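Local atomic coordinates of acyl-CoA dehydrogenase (Bacillus anthracis, PDB entry 3OWA), a protein that binds FAD and probably catalyses the alpha,beta-dehydrogenation of acyl-CoA thioesters. Residues 15-20 / 505-510; 22-27 / 512-517; 29-34 / 526-531. One frame throughout, in Å; residues are numbered along the deposited sequence.

Overall arrangement
From the N terminus, residues 15-34 run as an irregular stretch before helix 35-52. Three points on it touch the C-terminal helices. Interaction 1 sets 15-20 on the middle of helix 490-520. Interaction 2 sets 22-27 on the same helix, about two turns further on, and touches interaction 1 through Ile22. Interaction 3 sets 29-34 near the start of helix 526-554, the next helix in the chain. Each contact closes a loop of nearly 500 residues. The loops cross, because both partners advance in the same direction. Interactions 2 and 3 are joined by the salt bridges Arg512-Glu31 and Lys515-Asp32. Interactions 1 and 3 do not touch.

Interaction 1 of 3, residues 15-20 / 505-510; sequences GSFLVD and AMESAV
Phe17 lies against the carboxylate of Glu507 mainly through its CB, which is 3.2 Å from OE2. The ring is less involved: CG is 4.1 Å from the same oxygen. The ring plane and the carboxylate plane are 69° apart. Phe17 points its CB at the helix, but the ring then leads away from Glu507. This follows from chi1 of 67°, which places CG between the backbone N and the carbonyl carbon.

Glu507 reaches out as an extended chain, with CG anti to the backbone N (chi1 -179°) and CD continuing in the same line. The carboxylate is buried, and its charge is met from outside the two segments. Arg327 forms a salt bridge to OE2 and Lys468 forms one to OE1. Lys468 also donates to the backbone O of Asp20, so it links the loop to the glutamate. On the loop side, 16-18 is a short 3-10 segment. Ser16 O accepts from Val19 N and from Asp20 N, each at 2.9 Å, which closes the turn that carries Phe17.

The site is structural packing in the C-terminal helical part of the acyl-CoA dehydrogenase fold. The N-terminal loop rests here on helix 490-520. Helix 305-336 brings Arg327 and helix 458-482 brings Lys468, while helix 526-554 packs against Ala505 and Met506.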
loop_
_atom_site.group_PDB
_atom_site.type_symbol
_atom_site.label_atom_id
_atom_site.label_comp_id
_atom_site.label_asym_id
_atom_site.label_seq_id
_atom_site.Cartn_x
_atom_site.Cartn_y
_atom_site.Cartn_z
ATOM N N GLY A 15 14.410 7.002 25.002
ATOM C CA GLY A 15 13.432 6.010 25.426
ATOM C C GLY A 15 12.658 6.369 26.689
ATOM O O GLY A 15 11.760 5.640 27.092
ATOM N N SER A 16 12.981 7.503 27.302
ATOM C CA SER A 16 12.344 7.880 28.564
ATOM C C SER A 16 10.894 8.327 28.390
ATOM O O SER A 16 10.108 8.266 29.349
ATOM C CB SER A 16 13.176 8.907 29.354
ATOM O OG SER A 16 13.272 10.167 28.704
ATOM N N PHE A 17 10.525 8.745 27.176
ATOM C CA PHE A 17 9.129 9.088 26.890
ATOM C C PHE A 17 8.165 7.962 27.304
ATOM O O PHE A 17 7.002 8.211 27.573
ATOM C CB PHE A 17 8.924 9.424 25.405
ATOM C CG PHE A 17 9.118 8.248 24.472
ATOM C CD1 PHE A 17 8.065 7.384 24.180
ATOM C CD2 PHE A 17 10.362 8.005 23.880
ATOM C CE1 PHE A 17 8.251 6.291 23.320
ATOM C CE2 PHE A 17 10.548 6.924 23.012
ATOM C CZ PHE A 17 9.489 6.064 22.742
ATOM N N LEU A 18 8.651 6.732 27.348
ATOM C CA LEU A 18 7.812 5.596 27.653
ATOM C C LEU A 18 7.398 5.527 29.134
ATOM O O LEU A 18 6.410 4.867 29.488
ATOM C CB LEU A 18 8.530 4.304 27.262
ATOM C CG LEU A 18 7.805 2.999 27.621
ATOM C CD1 LEU A 18 6.393 2.959 27.037
ATOM C CD2 LEU A 18 8.610 1.757 27.204
ATOM N N VAL A 19 8.145 6.225 29.981
ATOM C CA VAL A 19 8.114 6.010 31.431
ATOM C C VAL A 19 7.994 7.323 32.226
ATOM O O VAL A 19 7.652 7.314 33.409
ATOM C CB VAL A 19 9.379 5.194 31.838
ATOM C CG1 VAL A 19 9.830 5.502 33.217
ATOM C CG2 VAL A 19 9.133 3.712 31.686
ATOM N N ASP A 20 8.263 8.452 31.580
ATOM C CA ASP A 20 8.262 9.742 32.263
ATOM C C ASP A 20 7.255 10.662 31.615
ATOM O O ASP A 20 6.932 10.516 30.433
ATOM C CB ASP A 20 9.653 10.387 32.221
ATOM C CG ASP A 20 10.677 9.647 33.083
ATOM O OD1 ASP A 20 10.283 9.032 34.103
ATOM O OD2 ASP A 20 11.886 9.686 32.754
ATOM N N ALA A 505 4.280 8.917 18.428
ATOM C CA ALA A 505 3.611 9.844 17.516
ATOM C C ALA A 505 2.462 10.608 18.218
ATOM O O ALA A 505 2.316 11.830 18.040
ATOM C CB ALA A 505 3.087 9.084 16.297
HETATM N N MSE A 506 1.662 9.893 19.005
HETATM C CA MSE A 506 0.551 10.511 19.768
HETATM C C MSE A 506 1.056 11.578 20.707
HETATM O O MSE A 506 0.547 12.687 20.712
HETATM C CB MSE A 506 -0.185 9.470 20.605
HETATM C CG MSE A 506 -1.075 8.546 19.827
HETATM SE SE MSE A 506 -1.821 7.229 21.024
HETATM C CE MSE A 506 -2.883 8.385 22.151
ATOM N N GLU A 507 2.049 11.239 21.525
ATOM C CA GLU A 507 2.607 12.202 22.486
ATOM C C GLU A 507 3.227 13.419 21.796
ATOM O O GLU A 507 3.073 14.555 22.252
ATOM C CB GLU A 507 3.629 11.513 23.394
ATOM C CG GLU A 507 4.241 12.437 24.448
ATOM C CD GLU A 507 5.345 11.774 25.304
ATOM O OE1 GLU A 507 5.260 11.854 26.552
ATOM O OE2 GLU A 507 6.305 11.182 24.745
ATOM N N SER A 508 3.942 13.181 20.696
ATOM C CA SER A 508 4.550 14.266 19.913
ATOM C C SER A 508 3.495 15.230 19.391
ATOM O O SER A 508 3.679 16.451 19.468
ATOM C CB SER A 508 5.381 13.727 18.743
ATOM O OG SER A 508 6.468 12.920 19.177
ATOM N N ALA A 509 2.404 14.681 18.853
ATOM C CA ALA A 509 1.286 15.484 18.394
ATOM C C ALA A 509 0.634 16.253 19.568
ATOM O O ALA A 509 0.360 17.458 19.448
ATOM C CB ALA A 509 0.250 14.623 17.639
ATOM N N VAL A 510 0.410 15.572 20.693
ATOM C CA VAL A 510 -0.230 16.219 21.859
ATOM C C VAL A 510 0.607 17.386 22.377
ATOM O O VAL A 510 0.100 18.496 22.557
ATOM C CB VAL A 510 -0.514 15.232 23.008
ATOM C CG1 VAL A 510 -0.985 15.990 24.261
ATOM C CG2 VAL A 510 -1.583 14.247 22.594
#

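Interaction 2 of 3, residues 22-27 / 512-517; sequences ITIDQV and RTEKAI
This is a mixed apolar and polar contact, in which the loop before helix 35-52 lies on helix 490-520. Ile24 and Lys515 carry most of it, and their CA atoms are 5.5 Å apart. The CG2 branch of Ile24 does the touching. It presses on the helix backbone at Lys515 N, 3.4 Å away, and meets Lys515 CB at 3.8 Å. It also lies along the Glu514 chain from CB to the carboxylate, 3.7 Å from CD. Ile24 and Glu514 cross at about a right angle.

Lys515 folds over the loop backbone. Its chain bends at chi2 (128°) and chi3 (58°), which brings CE to 3.0 Å from Ile24 O and carries NZ on to Val27. Lys515 NZ donates to Val27 O at 2.9 Å, almost in line with the carbonyl bond (172° at O). It also forms a salt bridge with Asp32.

Residues 24-25 form a short 3-10 segment in this otherwise irregular stretch, which packs on the C-terminal helical domain of the acyl-CoA dehydrogenase fold. Gln26 OE1 accepts from Thr23 N at 2.7 Å and closes the 23-26 turn. One water bridges the two segments: it accepts from Ile24 N and donates to Glu514 OE2. That oxygen also forms a salt bridge with Lys518. Val27 CG2 touches Lys515 CE at 4.1 Å, the two side chains running past each other in opposite directions.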
loop_
_atom_site.group_PDB
_atom_site.type_symbol
_atom_site.label_atom_id
_atom_site.label_comp_id
_atom_site.label_asym_id
_atom_site.label_seq_id
_atom_site.Cartn_x
_atom_site.Cartn_y
_atom_site.Cartn_z
ATOM N N ILE A 22 6.732 13.558 29.943
ATOM C CA ILE A 22 7.445 14.593 29.186
ATOM C C ILE A 22 6.617 15.874 29.062
ATOM O O ILE A 22 5.407 15.832 28.884
ATOM C CB ILE A 22 7.862 14.101 27.770
ATOM C CG1 ILE A 22 8.589 12.746 27.837
ATOM C CG2 ILE A 22 8.643 15.198 27.019
ATOM C CD1 ILE A 22 9.932 12.720 28.562
ATOM N N THR A 23 7.301 17.006 29.141
ATOM C CA THR A 23 6.678 18.302 29.248
ATOM C C THR A 23 6.881 19.116 27.961
ATOM O O THR A 23 7.855 18.886 27.242
ATOM C CB THR A 23 7.314 19.028 30.471
ATOM O OG1 THR A 23 6.303 19.741 31.181
ATOM C CG2 THR A 23 8.434 19.957 30.085
ATOM N N ILE A 24 5.988 20.075 27.680
ATOM C CA ILE A 24 6.115 20.912 26.458
ATOM C C ILE A 24 7.481 21.577 26.296
ATOM O O ILE A 24 7.958 21.774 25.176
ATOM C CB ILE A 24 5.008 21.993 26.296
ATOM C CG1 ILE A 24 4.812 22.813 27.582
ATOM C CG2 ILE A 24 3.711 21.365 25.857
ATOM C CD1 ILE A 24 4.117 24.128 27.349
ATOM N N ASP A 25 8.107 21.915 27.423
ATOM C CA ASP A 25 9.447 22.492 27.430
ATOM C C ASP A 25 10.533 21.501 27.006
ATOM O O ASP A 25 11.625 21.908 26.619
ATOM C CB ASP A 25 9.777 23.068 28.811
ATOM C CG ASP A 25 9.575 24.558 28.878
ATOM O OD1 ASP A 25 8.743 24.996 29.701
ATOM O OD2 ASP A 25 10.248 25.291 28.107
ATOM N N GLN A 26 10.235 20.207 27.065
ATOM C CA GLN A 26 11.223 19.187 26.699
ATOM C C GLN A 26 11.051 18.665 25.266
ATOM O O GLN A 26 11.670 17.664 24.897
ATOM C CB GLN A 26 11.186 18.027 27.683
ATOM C CG GLN A 26 11.460 18.417 29.150
ATOM C CD GLN A 26 11.026 17.320 30.065
ATOM O OE1 GLN A 26 9.872 16.922 30.040
ATOM N NE2 GLN A 26 11.950 16.787 30.846
ATOM N N VAL A 27 10.218 19.329 24.466
ATOM C CA VAL A 27 10.115 18.961 23.053
ATOM C C VAL A 27 10.411 20.122 22.120
ATOM O O VAL A 27 10.024 21.275 22.376
ATOM C CB VAL A 27 8.740 18.326 22.674
ATOM C CG1 VAL A 27 8.476 17.066 23.488
ATOM C CG2 VAL A 27 7.614 19.324 22.832
ATOM N N ARG A 512 3.129 19.006 20.977
ATOM C CA ARG A 512 3.290 20.098 20.013
ATOM C C ARG A 512 2.059 21.003 19.990
ATOM O O ARG A 512 2.184 22.241 19.942
ATOM C CB ARG A 512 3.591 19.570 18.599
ATOM C CG ARG A 512 3.627 20.659 17.554
ATOM C CD ARG A 512 3.883 20.090 16.188
ATOM N NE ARG A 512 3.907 21.161 15.211
ATOM C CZ ARG A 512 3.973 20.971 13.902
ATOM N NH1 ARG A 512 4.040 19.726 13.412
ATOM N NH2 ARG A 512 3.986 22.021 13.087
ATOM N N THR A 513 0.881 20.394 20.029
ATOM C CA THR A 513 -0.357 21.158 20.022
ATOM C C THR A 513 -0.498 21.941 21.370
ATOM O O THR A 513 -0.848 23.118 21.387
ATOM C CB THR A 513 -1.576 20.243 19.737
ATOM O OG1 THR A 513 -1.357 19.506 18.506
ATOM C CG2 THR A 513 -2.871 21.063 19.661
ATOM N N GLU A 514 -0.191 21.270 22.473
ATOM C CA GLU A 514 -0.212 21.878 23.797
ATOM C C GLU A 514 0.723 23.080 23.848
ATOM O O GLU A 514 0.338 24.165 24.316
ATOM C CB GLU A 514 0.208 20.837 24.832
ATOM C CG GLU A 514 -0.054 21.250 26.273
ATOM C CD GLU A 514 0.514 20.252 27.288
ATOM O OE1 GLU A 514 0.504 19.023 27.001
ATOM O OE2 GLU A 514 0.983 20.710 28.366
ATOM N N LYS A 515 1.944 22.902 23.344
ATOM C CA LYS A 515 2.888 24.005 23.271
ATOM C C LYS A 515 2.373 25.185 22.433
ATOM O O LYS A 515 2.514 26.349 22.838
ATOM C CB LYS A 515 4.271 23.529 22.793
ATOM C CG LYS A 515 5.159 24.681 22.327
ATOM C CD LYS A 515 6.521 24.705 22.971
ATOM C CE LYS A 515 7.302 23.455 22.762
ATOM N NZ LYS A 515 8.752 23.792 22.913
ATOM N N ALA A 516 1.763 24.885 21.289
ATOM C CA ALA A 516 1.207 25.904 20.411
ATOM C C ALA A 516 0.129 26.721 21.119
ATOM O O ALA A 516 0.109 27.948 21.028
ATOM C CB ALA A 516 0.648 25.286 19.172
ATOM N N ILE A 517 -0.755 26.018 21.815
ATOM C CA ILE A 517 -1.853 26.638 22.537
ATOM C C ILE A 517 -1.279 27.652 23.538
ATOM O O ILE A 517 -1.651 28.821 23.515
ATOM C CB ILE A 517 -2.768 25.574 23.188
ATOM C CG1 ILE A 517 -3.571 24.851 22.104
ATOM C CG2 ILE A 517 -3.741 26.209 24.257
ATOM C CD1 ILE A 517 -4.171 23.575 22.556
HETATM O O HOH W 1 3.572 19.906 29.327
#

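Interaction 3 of 3, residues 29-34 / 526-531; sequences TPEDFS and KQKVLY
Glu31 points its CB toward helix 526-554, and the rest of its side chain meets the end of Lys528. CG comes first, 3.6 Å from Lys528 NZ. The chain then bends at chi2 (64°), and the carboxylate turns its face to the ammonium group. NZ sits over that face, above CD, not at an oxygen edge. CD is accordingly the atom nearest to NZ, at 3.4 Å. OE2 forms the salt bridge with NZ at 3.5 Å, and it also lies 3.7 Å from CE. OE1 is a little further from NZ, at 3.8 Å. Its stronger partner is Arg512 of helix 490-520, which forms a salt bridge to it and, together with Lys528, would probably stabilise the negative charge of Glu31.

Lys528 comes from the opposite direction, extended beyond CG. Its NZ donates to Asn525 OD1, just before the helix, so NZ has a hydrogen-bond partner there as well as the ion pair with Glu31.

The loop side is a short 3-10 segment, 30-32, leading to the N-cap of helix 35-52, where Ser34 is the capping residue. The helix side belongs to the C-terminal helical bundle of this family. Asp32 OD2 accepts from Thr29 N at 2.9 Å, tying the turn back on itself. Val597, the last residue of the chain, packs on both Glu31 and Lys528.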
loop_
_atom_site.group_PDB
_atom_site.type_symbol
_atom_site.label_atom_id
_atom_site.label_comp_id
_atom_site.label_asym_id
_atom_site.label_seq_id
_atom_site.Cartn_x
_atom_site.Cartn_y
_atom_site.Cartn_z
ATOM N N THR A 29 9.672 21.615 18.359
ATOM C CA THR A 29 8.617 21.534 17.351
ATOM C C THR A 29 8.917 22.476 16.177
ATOM O O THR A 29 9.715 23.385 16.321
ATOM C CB THR A 29 7.215 21.916 17.936
ATOM O OG1 THR A 29 7.121 23.327 18.025
ATOM C CG2 THR A 29 6.956 21.284 19.302
ATOM N N PRO A 30 8.246 22.282 15.025
ATOM C CA PRO A 30 8.471 23.244 13.948
ATOM C C PRO A 30 8.183 24.706 14.325
ATOM O O PRO A 30 8.729 25.614 13.684
ATOM C CB PRO A 30 7.537 22.755 12.835
ATOM C CG PRO A 30 7.428 21.237 13.054
ATOM C CD PRO A 30 7.536 21.067 14.560
ATOM N N GLU A 31 7.352 24.945 15.350
ATOM C CA GLU A 31 7.048 26.318 15.795
ATOM C C GLU A 31 8.268 26.983 16.454
ATOM O O GLU A 31 8.348 28.212 16.563
ATOM C CB GLU A 31 5.805 26.352 16.728
ATOM C CG GLU A 31 4.455 26.130 16.029
ATOM C CD GLU A 31 4.297 24.718 15.377
ATOM O OE1 GLU A 31 4.456 23.690 16.060
ATOM O OE2 GLU A 31 3.989 24.648 14.172
ATOM N N ASP A 32 9.231 26.151 16.849
ATOM C CA ASP A 32 10.494 26.592 17.408
ATOM C C ASP A 32 11.580 26.937 16.364
ATOM O O ASP A 32 12.678 27.327 16.746
ATOM C CB ASP A 32 11.003 25.517 18.379
ATOM C CG ASP A 32 10.020 25.262 19.534
ATOM O OD1 ASP A 32 9.488 26.262 20.066
ATOM O OD2 ASP A 32 9.771 24.095 19.906
ATOM N N PHE A 33 11.292 26.795 15.067
ATOM C CA PHE A 33 12.267 27.152 14.029
ATOM C C PHE A 33 12.641 28.631 14.175
ATOM O O PHE A 33 11.763 29.448 14.425
ATOM C CB PHE A 33 11.685 26.970 12.624
ATOM C CG PHE A 33 11.497 25.517 12.196
ATOM C CD1 PHE A 33 10.598 25.206 11.194
ATOM C CD2 PHE A 33 12.194 24.491 12.808
ATOM C CE1 PHE A 33 10.401 23.871 10.781
ATOM C CE2 PHE A 33 12.004 23.148 12.405
ATOM C CZ PHE A 33 11.113 22.857 11.390
ATOM N N SER A 34 13.915 28.963 14.002
ATOM C CA SER A 34 14.359 30.361 13.942
ATOM C C SER A 34 14.163 30.926 12.521
ATOM O O SER A 34 13.870 30.181 11.587
ATOM C CB SER A 34 15.846 30.418 14.269
ATOM O OG SER A 34 16.588 29.832 13.206
ATOM N N LYS A 526 -6.558 25.689 16.009
ATOM C CA LYS A 526 -7.700 24.829 15.787
ATOM C C LYS A 526 -7.363 23.582 14.940
ATOM O O LYS A 526 -7.766 22.458 15.274
ATOM C CB LYS A 526 -8.816 25.645 15.118
ATOM C CG LYS A 526 -10.108 24.845 14.863
ATOM C CD LYS A 526 -11.297 25.756 14.602
ATOM C CE LYS A 526 -12.550 25.260 15.344
ATOM N NZ LYS A 526 -13.689 26.243 15.248
ATOM N N GLN A 527 -6.633 23.799 13.852
ATOM C CA GLN A 527 -6.208 22.704 12.958
ATOM C C GLN A 527 -5.328 21.690 13.705
ATOM O O GLN A 527 -5.538 20.493 13.602
ATOM C CB GLN A 527 -5.517 23.284 11.724
ATOM C CG GLN A 527 -5.261 22.312 10.566
ATOM C CD GLN A 527 -6.511 21.989 9.742
ATOM O OE1 GLN A 527 -7.652 22.286 10.148
ATOM N NE2 GLN A 527 -6.298 21.362 8.572
ATOM N N LYS A 528 -4.361 22.148 14.487
ATOM C CA LYS A 528 -3.573 21.202 15.275
ATOM C C LYS A 528 -4.414 20.389 16.253
ATOM O O LYS A 528 -4.165 19.201 16.435
ATOM C CB LYS A 528 -2.467 21.905 16.045
ATOM C CG LYS A 528 -1.416 22.529 15.176
ATOM C CD LYS A 528 -0.407 23.263 16.022
ATOM C CE LYS A 528 0.402 24.136 15.118
ATOM N NZ LYS A 528 0.970 25.261 15.830
ATOM N N VAL A 529 -5.381 21.041 16.910
ATOM C CA VAL A 529 -6.219 20.351 17.888
ATOM C C VAL A 529 -6.981 19.228 17.194
ATOM O O VAL A 529 -7.044 18.110 17.708
ATOM C CB VAL A 529 -7.199 21.310 18.610
ATOM C CG1 VAL A 529 -8.344 20.540 19.310
ATOM C CG2 VAL A 529 -6.460 22.180 19.606
ATOM N N LEU A 530 -7.549 19.549 16.035
ATOM C CA LEU A 530 -8.284 18.608 15.207
ATOM C C LEU A 530 -7.440 17.406 14.758
ATOM O O LEU A 530 -7.869 16.275 14.934
ATOM C CB LEU A 530 -8.896 19.340 14.002
ATOM C CG LEU A 530 -10.115 20.247 14.329
ATOM C CD1 LEU A 530 -10.530 21.003 13.090
ATOM C CD2 LEU A 530 -11.294 19.475 14.927
ATOM N N TYR A 531 -6.246 17.664 14.225
ATOM C CA TYR A 531 -5.334 16.585 13.811
ATOM C C TYR A 531 -5.097 15.689 15.005
ATOM O O TYR A 531 -5.139 14.478 14.890
ATOM C CB TYR A 531 -3.957 17.118 13.374
ATOM C CG TYR A 531 -3.873 17.894 12.077
ATOM C CD1 TYR A 531 -4.683 17.568 10.986
ATOM C CD2 TYR A 531 -2.951 18.930 11.933
ATOM C CE1 TYR A 531 -4.575 18.252 9.792
ATOM C CE2 TYR A 531 -2.833 19.636 10.721
ATOM C CZ TYR A 531 -3.677 19.302 9.669
ATOM O OH TYR A 531 -3.611 19.977 8.475
#